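Local atomic coordinates of alginate lyase A1-II' (Sphingomonas sp. A1, PDB entry 2CWS), a protein that probably degrades the polysaccharide alginate as a lyase of polysaccharide lyase family 7, its chain forming the catalytic domain. Residues Gly104-Ala109 with Asn204-Asn209; Lys139-Gly144 with Val187-Gly192. All coordinates share one frame; numbering follows the deposited sequence.

Interaction 1: Gly104-Ala109 with Asn204-Asn209. With SO4 (sulfate ion), chain B.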
loop_
_atom_site.group_PDB
_atom_site.type_symbol
_atom_site.label_atom_id
_atom_site.label_comp_id
_atom_site.label_asym_id
_atom_site.label_seq_id
_atom_site.Cartn_x
_atom_site.Cartn_y
_atom_site.Cartn_z
ATOM N N GLY A 104 -6.447 -14.965 6.931
ATOM C CA GLY A 104 -5.211 -14.681 7.665
ATOM C C GLY A 104 -4.264 -13.787 6.908
ATOM O O GLY A 104 -3.114 -13.671 7.334
ATOM N N LYS A 105 -4.671 -13.093 5.855
ATOM C CA LYS A 105 -3.694 -12.359 5.020
ATOM C C LYS A 105 -4.299 -11.049 4.538
ATOM O O LYS A 105 -5.391 -11.017 3.979
ATOM C CB LYS A 105 -3.279 -13.224 3.838
ATOM C CG LYS A 105 -2.236 -12.572 2.947
ATOM C CD LYS A 105 -1.957 -13.313 1.672
ATOM C CE LYS A 105 -1.308 -14.663 1.930
ATOM N NZ LYS A 105 -1.012 -15.412 0.642
ATOM N N ILE A 106 -3.516 -9.950 4.718
ATOM C CA ILE A 106 -3.836 -8.671 4.091
ATOM C C ILE A 106 -2.527 -8.073 3.588
ATOM O O ILE A 106 -1.447 -8.497 3.949
ATOM C CB ILE A 106 -4.547 -7.664 5.027
ATOM C CG1 ILE A 106 -3.617 -7.166 6.153
ATOM C CG2 ILE A 106 -5.826 -8.256 5.567
ATOM C CD1 ILE A 106 -4.259 -6.028 6.978
ATOM N N ILE A 107 -2.676 -7.086 2.683
ATOM C CA ILE A 107 -1.551 -6.284 2.186
ATOM C C ILE A 107 -1.699 -4.904 2.803
ATOM O O ILE A 107 -2.766 -4.276 2.707
ATOM C CB ILE A 107 -1.510 -6.277 0.644
ATOM C CG1 ILE A 107 -1.044 -7.630 0.145
ATOM C CG2 ILE A 107 -0.644 -5.121 0.119
ATOM C CD1 ILE A 107 -1.196 -7.838 -1.354
ATOM N N VAL A 108 -0.611 -4.401 3.412
ATOM C CA VAL A 108 -0.649 -3.145 4.167
ATOM C C VAL A 108 0.137 -2.032 3.508
ATOM O O VAL A 108 0.016 -0.879 3.953
ATOM C CB VAL A 108 -0.207 -3.334 5.645
ATOM C CG1 VAL A 108 -1.188 -4.231 6.384
ATOM C CG2 VAL A 108 1.222 -3.872 5.699
ATOM N N ALA A 109 0.901 -2.305 2.464
ATOM C CA ALA A 109 1.590 -1.274 1.719
ATOM C C ALA A 109 2.002 -1.837 0.379
ATOM O O ALA A 109 2.148 -3.064 0.221
ATOM C CB ALA A 109 2.828 -0.771 2.478
ATOM N N ASN A 204 -5.223 -1.098 3.728
ATOM C CA ASN A 204 -5.756 -2.423 4.113
ATOM C C ASN A 204 -6.359 -3.028 2.858
ATOM O O ASN A 204 -7.504 -2.770 2.503
ATOM C CB ASN A 204 -6.795 -2.234 5.199
ATOM C CG ASN A 204 -7.464 -3.496 5.667
ATOM O OD1 ASN A 204 -8.454 -3.357 6.485
ATOM N ND2 ASN A 204 -7.074 -4.625 5.210
ATOM N N TYR A 205 -5.593 -3.911 2.190
ATOM C CA TYR A 205 -6.008 -4.549 0.951
ATOM C C TYR A 205 -6.214 -6.023 1.341
ATOM O O TYR A 205 -5.250 -6.758 1.589
ATOM C CB TYR A 205 -4.935 -4.334 -0.088
ATOM C CG TYR A 205 -5.160 -4.997 -1.445
ATOM C CD1 TYR A 205 -6.421 -5.258 -1.958
ATOM C CD2 TYR A 205 -4.039 -5.289 -2.208
ATOM C CE1 TYR A 205 -6.560 -5.817 -3.221
ATOM C CE2 TYR A 205 -4.156 -5.851 -3.467
ATOM C CZ TYR A 205 -5.429 -6.146 -3.950
ATOM O OH TYR A 205 -5.597 -6.676 -5.204
ATOM N N VAL A 206 -7.466 -6.423 1.453
ATOM C CA VAL A 206 -7.794 -7.661 2.171
ATOM C C VAL A 206 -7.699 -8.880 1.264
ATOM O O VAL A 206 -8.444 -8.969 0.299
ATOM C CB VAL A 206 -9.239 -7.542 2.709
ATOM C CG1 VAL A 206 -9.571 -8.768 3.577
ATOM C CG2 VAL A 206 -9.441 -6.248 3.515
ATOM N N GLN A 207 -6.782 -9.813 1.608
ATOM C CA GLN A 207 -6.598 -10.976 0.724
ATOM C C GLN A 207 -7.523 -12.117 1.122
ATOM O O GLN A 207 -7.141 -13.220 1.464
ATOM C CB GLN A 207 -5.113 -11.440 0.688
ATOM C CG GLN A 207 -4.170 -10.250 0.376
ATOM C CD GLN A 207 -4.430 -9.649 -0.967
ATOM O OE1 GLN A 207 -4.239 -10.240 -2.038
ATOM N NE2 GLN A 207 -4.917 -8.382 -0.966
ATOM N N ASP A 208 -8.803 -11.792 1.073
ATOM C CA ASP A 208 -9.925 -12.717 1.341
ATOM C C ASP A 208 -11.136 -12.055 0.715
ATOM O O ASP A 208 -11.453 -10.927 1.060
ATOM C CB ASP A 208 -10.115 -12.912 2.829
ATOM C CG ASP A 208 -11.150 -13.936 3.240
ATOM O OD1 ASP A 208 -10.969 -14.560 4.331
ATOM O OD2 ASP A 208 -12.109 -14.120 2.469
ATOM N N ASN A 209 -11.775 -12.745 -0.239
ATOM C CA ASN A 209 -13.002 -12.186 -0.855
ATOM C C ASN A 209 -14.225 -13.099 -0.613
ATOM O O ASN A 209 -15.185 -13.037 -1.348
ATOM C CB ASN A 209 -12.844 -11.930 -2.349
ATOM C CG ASN A 209 -12.471 -13.132 -3.124
ATOM O OD1 ASN A 209 -12.185 -12.956 -4.354
ATOM N ND2 ASN A 209 -12.487 -14.321 -2.588
HETATM S S SO4 B . -3.842 -4.549 -7.208
HETATM O O1 SO4 B . -3.482 -3.432 -6.150
HETATM O O2 SO4 B . -3.130 -4.368 -8.454
HETATM O O3 SO4 B . -3.491 -5.825 -6.707
HETATM O O4 SO4 B . -5.272 -4.492 -7.490
#
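Around the phenol ring of Y205, the amide of Q207 covers one face, its NE2 3.3 Å above the ring plane and over the centre, while I107 CD1 from the facing strand approaches Y205 CD2 obliquely, at 3.9 Å. O3 of a sulfate ion lies at the edge, near the ring plane, and accepts a 2.7 Å hydrogen bond from Y205 OH. The side chains of I107 and Y205 stand side by side and point the same way. A bend at chi2 (-62°) brings CD of Q207 to within 3.7 Å of I107 CD1. From there NE2 donates to Y205 O in a nearly straight bond (173°), coming from above the carbonyl plane. That oxygen also accepts from I107 N at 2.8 Å, and two donors thus grip it while the amide is held over the phenol.

The antiparallel pairing is that of neighbouring strands in the jelly-roll β-sandwich of family 7 lyases. I107 and Y205 form a hydrogen-bonded pair on the face that bears the sulfate, to which H112 and R67 are also hydrogen-bonded; R67 in addition makes a cation-π contact with Y205. I106 and V206, a non-hydrogen-bonded pair, turn to the opposite face, I106 CG2 against V206 CG1 at 4.3 Å, and pack on A216 of strand 215-228 in the second sheet. Past the pairing, Q207 is the centre of an inverse γ-turn, and its N reaches K105 O at 3.0 Å. The methylenes of K105 cross the Q207 chain there, K105 CD 3.8 Å from Q207 CB.

Interaction 2: Lys139-Gly144 with Val187-Gly192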
loop_
_atom_site.group_PDB
_atom_site.type_symbol
_atom_site.label_atom_id
_atom_site.label_comp_id
_atom_site.label_asym_id
_atom_site.label_seq_id
_atom_site.Cartn_x
_atom_site.Cartn_y
_atom_site.Cartn_z
ATOM N N LYS A 139 7.961 -8.226 -7.190
ATOM C CA LYS A 139 7.711 -8.929 -8.424
ATOM C C LYS A 139 8.970 -8.991 -9.261
ATOM O O LYS A 139 9.738 -8.033 -9.309
ATOM C CB LYS A 139 6.576 -8.199 -9.163
ATOM C CG LYS A 139 6.055 -9.035 -10.351
ATOM C CD LYS A 139 4.890 -8.405 -11.070
ATOM C CE LYS A 139 4.122 -9.334 -11.979
ATOM N NZ LYS A 139 4.990 -10.095 -12.944
ATOM N N GLN A 140 9.204 -10.124 -9.932
ATOM C CA GLN A 140 10.398 -10.272 -10.748
ATOM C C GLN A 140 10.337 -9.440 -12.038
ATOM O O GLN A 140 11.231 -8.629 -12.295
ATOM C CB GLN A 140 10.611 -11.768 -11.151
ATOM C CG GLN A 140 11.070 -12.568 -9.894
ATOM C CD GLN A 140 11.248 -14.030 -10.201
ATOM O OE1 GLN A 140 12.267 -14.619 -9.778
ATOM N NE2 GLN A 140 10.361 -14.633 -10.955
ATOM N N ASN A 141 9.267 -9.657 -12.832
ATOM C CA ASN A 141 9.222 -9.118 -14.176
ATOM C C ASN A 141 8.068 -8.116 -14.331
ATOM O O ASN A 141 7.016 -8.261 -13.675
ATOM C CB ASN A 141 8.983 -10.238 -15.190
ATOM C CG ASN A 141 10.159 -11.210 -15.215
ATOM O OD1 ASN A 141 11.286 -10.854 -14.843
ATOM N ND2 ASN A 141 9.767 -12.401 -15.639
ATOM N N SER A 142 8.297 -7.143 -15.215
ATOM C CA SER A 142 7.360 -6.026 -15.408
ATOM C C SER A 142 6.115 -6.391 -16.189
ATOM O O SER A 142 5.247 -5.547 -16.312
ATOM C CB SER A 142 8.095 -4.884 -16.122
ATOM O OG SER A 142 8.476 -5.265 -17.444
ATOM N N ASP A 143 6.013 -7.580 -16.757
ATOM C CA ASP A 143 4.891 -8.051 -17.502
ATOM C C ASP A 143 4.173 -9.185 -16.745
ATOM O O ASP A 143 4.277 -9.235 -15.499
ATOM C CB ASP A 143 5.385 -8.457 -18.886
ATOM C CG ASP A 143 6.365 -9.595 -18.917
ATOM O OD1 ASP A 143 6.803 -9.987 -20.037
ATOM O OD2 ASP A 143 6.612 -10.103 -17.814
ATOM N N GLY A 144 3.506 -10.055 -17.484
ATOM C CA GLY A 144 2.798 -11.180 -16.913
ATOM C C GLY A 144 3.595 -12.472 -16.826
ATOM O O GLY A 144 3.081 -13.602 -16.826
ATOM N N VAL A 187 15.100 -3.539 -11.703
ATOM C CA VAL A 187 15.509 -3.244 -13.066
ATOM C C VAL A 187 16.582 -4.222 -13.553
ATOM O O VAL A 187 16.592 -4.552 -14.756
ATOM C CB VAL A 187 15.966 -1.762 -13.127
ATOM C CG1 VAL A 187 16.813 -1.471 -14.333
ATOM C CG2 VAL A 187 14.738 -0.825 -13.044
ATOM N N GLY A 188 17.461 -4.686 -12.652
ATOM C CA GLY A 188 18.462 -5.668 -13.059
ATOM C C GLY A 188 17.829 -6.990 -13.429
ATOM O O GLY A 188 18.416 -7.757 -14.240
ATOM N N LYS A 189 16.680 -7.339 -12.879
ATOM C CA LYS A 189 15.962 -8.565 -13.278
ATOM C C LYS A 189 15.277 -8.406 -14.615
ATOM O O LYS A 189 15.353 -9.326 -15.444
ATOM C CB LYS A 189 14.935 -8.945 -12.223
ATOM C CG LYS A 189 14.167 -10.213 -12.541
ATOM C CD LYS A 189 15.022 -11.455 -12.711
ATOM C CE LYS A 189 14.188 -12.722 -12.898
ATOM N NZ LYS A 189 15.272 -13.832 -13.032
ATOM N N ASP A 190 14.657 -7.247 -14.850
ATOM C CA ASP A 190 13.942 -6.979 -16.082
ATOM C C ASP A 190 14.041 -5.512 -16.388
ATOM O O ASP A 190 13.408 -4.659 -15.751
ATOM C CB ASP A 190 12.494 -7.416 -15.915
ATOM C CG ASP A 190 11.636 -7.110 -17.137
ATOM O OD1 ASP A 190 10.387 -7.207 -16.995
ATOM O OD2 ASP A 190 12.180 -6.830 -18.204
ATOM N N ALA A 191 14.781 -5.187 -17.472
ATOM C CA ALA A 191 14.901 -3.798 -17.857
ATOM C C ALA A 191 13.567 -3.196 -18.289
ATOM O O ALA A 191 13.447 -1.972 -18.380
ATOM C CB ALA A 191 15.915 -3.619 -18.988
ATOM N N GLY A 192 12.584 -4.062 -18.551
ATOM C CA GLY A 192 11.246 -3.495 -18.855
ATOM C C GLY A 192 10.647 -2.723 -17.719
ATOM O O GLY A 192 9.711 -1.939 -17.967
#
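Two first torsions bring S142 and D190 together: OG of S142 lies between its own backbone N and carbonyl carbon (chi1 66°), while CG of D190 is anti to its backbone N (chi1 177°), carrying the carboxylate across to the 139-144 loop. D190 OD1 there receives two hydrogen bonds from a single residue. S142 N approaches on the anti lone pair, the side away from the other oxygen, at 2.7 Å and almost straight (169°); S142 OG donates at 2.8 Å from above the carboxylate plane. Backbone and hydroxyl of one serine, converging on one oxygen from different directions, illustrate how one carboxylate oxygen can hold a loop backbone and set the rotation of a hydroxyl.

Alongside, K189 covers the start of the loop with its aliphatic part. Its CG packs 3.3 Å from Q140 O, an oxygen that also accepts from W193 NE1, and its CE lies 4.1 Å from Q140 CB, the two chains crossing at a slant. The loop is braced from within by K139, whose NZ donates to both N141 O and D143 O. The carboxylate of D143, hydrogen-bonded to T145, has OD2 4.8 Å from D190 OD1; the nearby like charges may repel somewhat, an effect the hydrogen bonds to each carboxylate could ease.

All this takes place at the protein surface, where the loop between strands 133-139 and 148-154 meets the exit of the short helix 186-189. D190 is the first residue to leave helical geometry, and its second oxygen, OD2, accepts from G192 N, two residues on, at 2.8 Å from above the carboxylate plane, closing an Asx turn.

Interactions 1 and 2 do not touch: their centres are 24 Å apart and their nearest atoms about 11 Å. They are tied through one sheet, since strand 106-114 of interaction 1 pairs with strand 120-130, which pairs with strand 133-139 leading into the loop of interaction 2. The centre of interaction 1 lies about 10 Å from the centre of the chain; the contact carries a sulfate, probably from the crystallisation liquor, on what is probably the substrate-binding face, as in other family 7 lyases. Interaction 2, its centre about 20 Å from that of the chain, is a surface contact joining this sheet's loop to the helix after strand 180-185, an outer strand of the other sheet.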